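Long-range contact in MSM0271 protein (Mycobacterium smegmatis, PDB 5SUH), which forms part of the protein shell of a mycobacterial microcompartment as a tandem-domain trimer and probably influences what passes through that shell: residues R30-R44 / P61-P74. Sequence-based numbering, arbitrary orientation.
Sequences RTQIRVYLLVEDLQR and PYEGEHALIVEVSP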
# COMPACT_ATOMS: atom_id res chain seq x y z
N ARG A 30 26.66 25.07 6.77
CA ARG A 30 26.44 23.65 7.00
C ARG A 30 25.06 23.17 6.50
O ARG A 30 24.97 22.31 5.63
CB ARG A 30 26.56 23.33 8.49
CG ARG A 30 26.95 21.93 8.76
CD ARG A 30 28.29 21.70 8.06
NE ARG A 30 28.82 20.35 8.26
CZ ARG A 30 28.23 19.25 7.82
NH1 ARG A 30 28.79 18.07 8.05
NH2 ARG A 30 27.09 19.31 7.14
N THR A 31 23.99 23.76 7.06
CA THR A 31 22.62 23.52 6.60
C THR A 31 22.16 24.50 5.51
O THR A 31 21.99 25.69 5.78
CB THR A 31 21.62 23.59 7.77
OG1 THR A 31 21.91 22.54 8.70
CG2 THR A 31 20.21 23.43 7.29
N GLN A 32 21.92 24.00 4.29
CA GLN A 32 21.50 24.89 3.21
C GLN A 32 19.99 24.98 3.01
O GLN A 32 19.29 23.99 2.86
CB GLN A 32 22.12 24.49 1.87
CG GLN A 32 21.72 25.50 0.79
CD GLN A 32 21.88 25.02 -0.63
OE1 GLN A 32 22.79 24.24 -0.93
NE2 GLN A 32 21.00 25.49 -1.51
N ILE A 33 19.50 26.22 2.98
CA ILE A 33 18.10 26.46 2.73
C ILE A 33 17.78 26.60 1.24
O ILE A 33 18.31 27.46 0.55
CB ILE A 33 17.64 27.69 3.50
CG1 ILE A 33 17.50 27.27 4.97
CG2 ILE A 33 16.31 28.17 2.96
CD1 ILE A 33 16.82 28.27 5.86
N ARG A 34 16.94 25.70 0.75
CA ARG A 34 16.52 25.66 -0.65
C ARG A 34 15.28 26.52 -0.82
O ARG A 34 15.19 27.32 -1.76
CB ARG A 34 16.18 24.23 -1.07
CG ARG A 34 17.25 23.22 -0.81
CD ARG A 34 17.64 22.48 -2.02
NE ARG A 34 16.52 22.03 -2.83
CZ ARG A 34 16.67 21.68 -4.11
NH1 ARG A 34 17.88 21.74 -4.67
NH2 ARG A 34 15.63 21.33 -4.84
N VAL A 35 14.33 26.34 0.10
CA VAL A 35 13.08 27.10 0.12
C VAL A 35 12.79 27.60 1.55
O VAL A 35 12.91 26.83 2.50
CB VAL A 35 11.88 26.25 -0.35
CG1 VAL A 35 10.60 27.07 -0.28
CG2 VAL A 35 12.10 25.74 -1.73
N TYR A 36 12.44 28.88 1.69
CA TYR A 36 12.02 29.46 2.98
C TYR A 36 10.91 30.48 2.75
O TYR A 36 11.18 31.58 2.26
CB TYR A 36 13.20 30.13 3.72
CG TYR A 36 12.82 30.84 5.03
CD1 TYR A 36 12.45 32.19 5.04
CD2 TYR A 36 12.85 30.16 6.24
CE1 TYR A 36 12.09 32.83 6.23
CE2 TYR A 36 12.51 30.80 7.44
CZ TYR A 36 12.13 32.12 7.42
OH TYR A 36 11.80 32.71 8.62
N LEU A 37 9.68 30.15 3.12
CA LEU A 37 8.55 31.01 2.77
C LEU A 37 7.39 31.06 3.75
O LEU A 37 6.89 30.02 4.20
CB LEU A 37 7.97 30.60 1.42
CG LEU A 37 8.20 31.56 0.25
CD1 LEU A 37 7.18 31.27 -0.84
CD2 LEU A 37 8.16 33.04 0.67
N LEU A 38 6.95 32.28 4.05
CA LEU A 38 5.65 32.52 4.68
C LEU A 38 4.53 32.53 3.68
O LEU A 38 4.48 33.35 2.78
CB LEU A 38 5.61 33.84 5.44
CG LEU A 38 5.72 33.74 6.95
CD1 LEU A 38 7.03 33.16 7.35
CD2 LEU A 38 5.62 35.15 7.47
N VAL A 39 3.62 31.59 3.88
CA VAL A 39 2.39 31.50 3.13
C VAL A 39 1.26 32.03 4.00
O VAL A 39 0.79 31.35 4.90
CB VAL A 39 2.11 30.07 2.72
CG1 VAL A 39 0.82 29.99 1.96
CG2 VAL A 39 3.30 29.51 1.90
N GLU A 40 0.80 33.24 3.69
CA GLU A 40 -0.13 33.94 4.56
C GLU A 40 -1.58 33.71 4.10
O GLU A 40 -1.85 33.58 2.90
CB GLU A 40 0.27 35.42 4.59
CG GLU A 40 -0.65 36.39 5.33
CD GLU A 40 -0.18 37.86 5.23
OE1 GLU A 40 0.93 38.10 4.70
OE2 GLU A 40 -0.92 38.77 5.65
N ASP A 41 -2.49 33.57 5.08
CA ASP A 41 -3.93 33.36 4.83
C ASP A 41 -4.27 32.16 3.91
O ASP A 41 -4.55 32.36 2.72
CB ASP A 41 -4.54 34.66 4.26
CG ASP A 41 -6.07 34.60 4.16
OD1 ASP A 41 -6.71 33.96 5.02
OD2 ASP A 41 -6.64 35.16 3.19
N LEU A 42 -4.30 30.93 4.43
CA LEU A 42 -4.58 29.73 3.60
C LEU A 42 -6.00 29.67 3.01
O LEU A 42 -6.98 29.84 3.73
CB LEU A 42 -4.32 28.44 4.41
CG LEU A 42 -2.84 28.18 4.75
CD1 LEU A 42 -2.72 27.01 5.68
CD2 LEU A 42 -2.01 27.95 3.50
N GLN A 43 -6.10 29.42 1.70
CA GLN A 43 -7.41 29.28 1.07
C GLN A 43 -7.99 27.86 1.33
O GLN A 43 -7.24 26.93 1.58
CB GLN A 43 -7.31 29.58 -0.44
CG GLN A 43 -6.70 30.92 -0.76
CD GLN A 43 -7.47 32.10 -0.15
OE1 GLN A 43 -8.58 32.41 -0.56
NE2 GLN A 43 -6.87 32.75 0.83
N ARG A 44 -9.31 27.70 1.28
CA ARG A 44 -9.89 26.46 1.84
C ARG A 44 -9.61 25.17 1.06
O ARG A 44 -9.43 24.12 1.67
CB ARG A 44 -11.39 26.64 2.05
CG ARG A 44 -12.22 26.58 0.81
CD ARG A 44 -13.68 26.68 1.17
NE ARG A 44 -14.54 26.51 0.00
CZ ARG A 44 -15.86 26.61 0.02
NH1 ARG A 44 -16.50 26.89 1.16
NH2 ARG A 44 -16.55 26.43 -1.10
N PRO A 61 -3.94 21.81 8.61
CA PRO A 61 -4.19 23.25 8.73
C PRO A 61 -5.65 23.55 8.37
O PRO A 61 -6.31 22.69 7.81
CB PRO A 61 -3.20 23.87 7.72
CG PRO A 61 -3.00 22.79 6.71
CD PRO A 61 -3.05 21.49 7.47
N TYR A 62 -6.14 24.73 8.73
CA TYR A 62 -7.51 25.15 8.41
C TYR A 62 -7.53 26.48 7.66
O TYR A 62 -6.55 27.23 7.67
CB TYR A 62 -8.38 25.23 9.68
CG TYR A 62 -8.43 23.92 10.43
CD1 TYR A 62 -8.94 22.79 9.83
CD2 TYR A 62 -7.94 23.82 11.72
CE1 TYR A 62 -8.97 21.59 10.48
CE2 TYR A 62 -7.96 22.62 12.40
CZ TYR A 62 -8.47 21.51 11.77
OH TYR A 62 -8.50 20.30 12.44
N GLU A 63 -8.64 26.76 6.99
CA GLU A 63 -8.81 28.00 6.23
C GLU A 63 -8.57 29.22 7.13
O GLU A 63 -9.06 29.28 8.26
CB GLU A 63 -10.20 28.04 5.62
CG GLU A 63 -10.60 29.34 4.96
CD GLU A 63 -12.06 29.34 4.51
OE1 GLU A 63 -12.82 28.43 4.91
OE2 GLU A 63 -12.44 30.28 3.77
N GLY A 64 -7.78 30.17 6.64
CA GLY A 64 -7.56 31.41 7.36
C GLY A 64 -6.34 31.43 8.24
O GLY A 64 -5.98 32.49 8.73
N GLU A 65 -5.73 30.26 8.45
CA GLU A 65 -4.51 30.11 9.25
C GLU A 65 -3.25 30.47 8.42
O GLU A 65 -3.37 30.76 7.23
CB GLU A 65 -4.41 28.67 9.83
CG GLU A 65 -5.45 28.40 10.93
CD GLU A 65 -5.32 27.05 11.64
OE1 GLU A 65 -4.80 26.08 11.06
OE2 GLU A 65 -5.74 26.96 12.81
N HIS A 66 -2.08 30.50 9.05
CA HIS A 66 -0.85 30.88 8.33
C HIS A 66 0.25 29.79 8.43
O HIS A 66 0.37 29.11 9.44
CB HIS A 66 -0.31 32.23 8.84
CG HIS A 66 -1.36 33.29 8.97
ND1 HIS A 66 -1.79 34.06 7.91
CD2 HIS A 66 -2.05 33.73 10.05
CE1 HIS A 66 -2.71 34.92 8.32
NE2 HIS A 66 -2.88 34.74 9.62
N ALA A 67 1.06 29.65 7.38
CA ALA A 67 2.06 28.59 7.33
C ALA A 67 3.49 29.04 7.02
O ALA A 67 3.72 30.04 6.32
CB ALA A 67 1.65 27.53 6.32
N LEU A 68 4.45 28.28 7.55
CA LEU A 68 5.85 28.43 7.15
C LEU A 68 6.29 27.16 6.44
O LEU A 68 6.12 26.06 6.99
CB LEU A 68 6.75 28.68 8.36
CG LEU A 68 8.23 28.76 7.97
CD1 LEU A 68 8.53 30.07 7.22
CD2 LEU A 68 9.12 28.59 9.17
N ILE A 69 6.85 27.29 5.23
CA ILE A 69 7.32 26.11 4.48
C ILE A 69 8.82 26.18 4.28
O ILE A 69 9.36 27.23 3.88
CB ILE A 69 6.65 25.97 3.11
CG1 ILE A 69 6.88 27.22 2.23
CG2 ILE A 69 5.17 25.68 3.27
CD1 ILE A 69 6.45 27.08 0.75
N VAL A 70 9.52 25.09 4.59
CA VAL A 70 10.98 25.06 4.46
C VAL A 70 11.46 23.77 3.77
O VAL A 70 11.07 22.65 4.17
CB VAL A 70 11.67 25.20 5.84
CG1 VAL A 70 13.19 25.16 5.70
CG2 VAL A 70 11.21 26.47 6.59
N GLU A 71 12.31 23.93 2.76
CA GLU A 71 13.01 22.81 2.11
C GLU A 71 14.54 22.98 2.31
O GLU A 71 15.06 24.07 2.14
CB GLU A 71 12.65 22.74 0.60
CG GLU A 71 13.24 21.54 -0.13
CD GLU A 71 12.86 21.43 -1.61
OE1 GLU A 71 11.69 21.67 -1.99
OE2 GLU A 71 13.75 21.03 -2.41
N VAL A 72 15.24 21.92 2.72
CA VAL A 72 16.69 22.03 3.00
C VAL A 72 17.55 20.90 2.45
O VAL A 72 17.07 19.84 2.05
CB VAL A 72 17.02 22.05 4.51
CG1 VAL A 72 16.19 23.10 5.21
CG2 VAL A 72 16.83 20.64 5.12
N SER A 73 18.86 21.14 2.50
CA SER A 73 19.87 20.17 2.11
C SER A 73 21.04 20.25 3.10
O SER A 73 21.40 21.35 3.51
CB SER A 73 20.34 20.44 0.70
OG SER A 73 21.26 19.46 0.29
N PRO A 74 21.60 19.10 3.54
CA PRO A 74 21.21 17.71 3.24
C PRO A 74 19.89 17.34 3.93
O PRO A 74 19.54 17.95 4.95
CB PRO A 74 22.39 16.90 3.82
CG PRO A 74 22.87 17.71 4.94
CD PRO A 74 22.71 19.14 4.50
O HOH W 1 13.10 20.20 -4.86
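E71 O takes two backbone N-H groups, from R34 N at 2.9 Å and V35 N at 3.1 Å, both on one side of the carbonyl plane. This is a classic beta bulge, and it shifts the antiparallel register by one residue between I33 and V35. From CB outward, the R34 side chain follows E71: CB sits 3.4 Å from E71 O, and CG lies near E71 O and V72 C. Bends at chi2 (-125°) and chi3 (-44°) then turn the chain across the E71 side chain, with CD 4.2 Å from E71 OE2 and close to S73 CB. NE meets E71 OE2 at 3.0 Å, the salt bridge, CZ lies 3.4 Å from that oxygen, and NH2 bonds it at 3.1 Å. Guanidinium and carboxylate planes lie 25° apart, and a water bridges NH2 and OE2. With E71 OE1 taken by L180 N, both carboxylate oxygens are held.

E71 N returns a bond to V35 O, and beyond the bulge paired backbone bonds join L37 to I69 and V39 to A67. On one face L68 CD1 lies over the Y36 ring, toward its rim; on the other I69 CD1 packs between V35 CG1 and V39 CG2. Where the strands part, D41 N donates to H66 ND1 at 3.0 Å, somewhat out of the ring plane. L42 then bonds E65 O and G64 N through its backbone, holding the type II turn Y62-E65, while its CD1 rests on P61 CB.

Strand 32-39 forms one edge of the chain's own sheet; strand 66-73 continues it to 104-110. The pairing belongs to the antiparallel sheet of the first of two circularly permuted BMC domains.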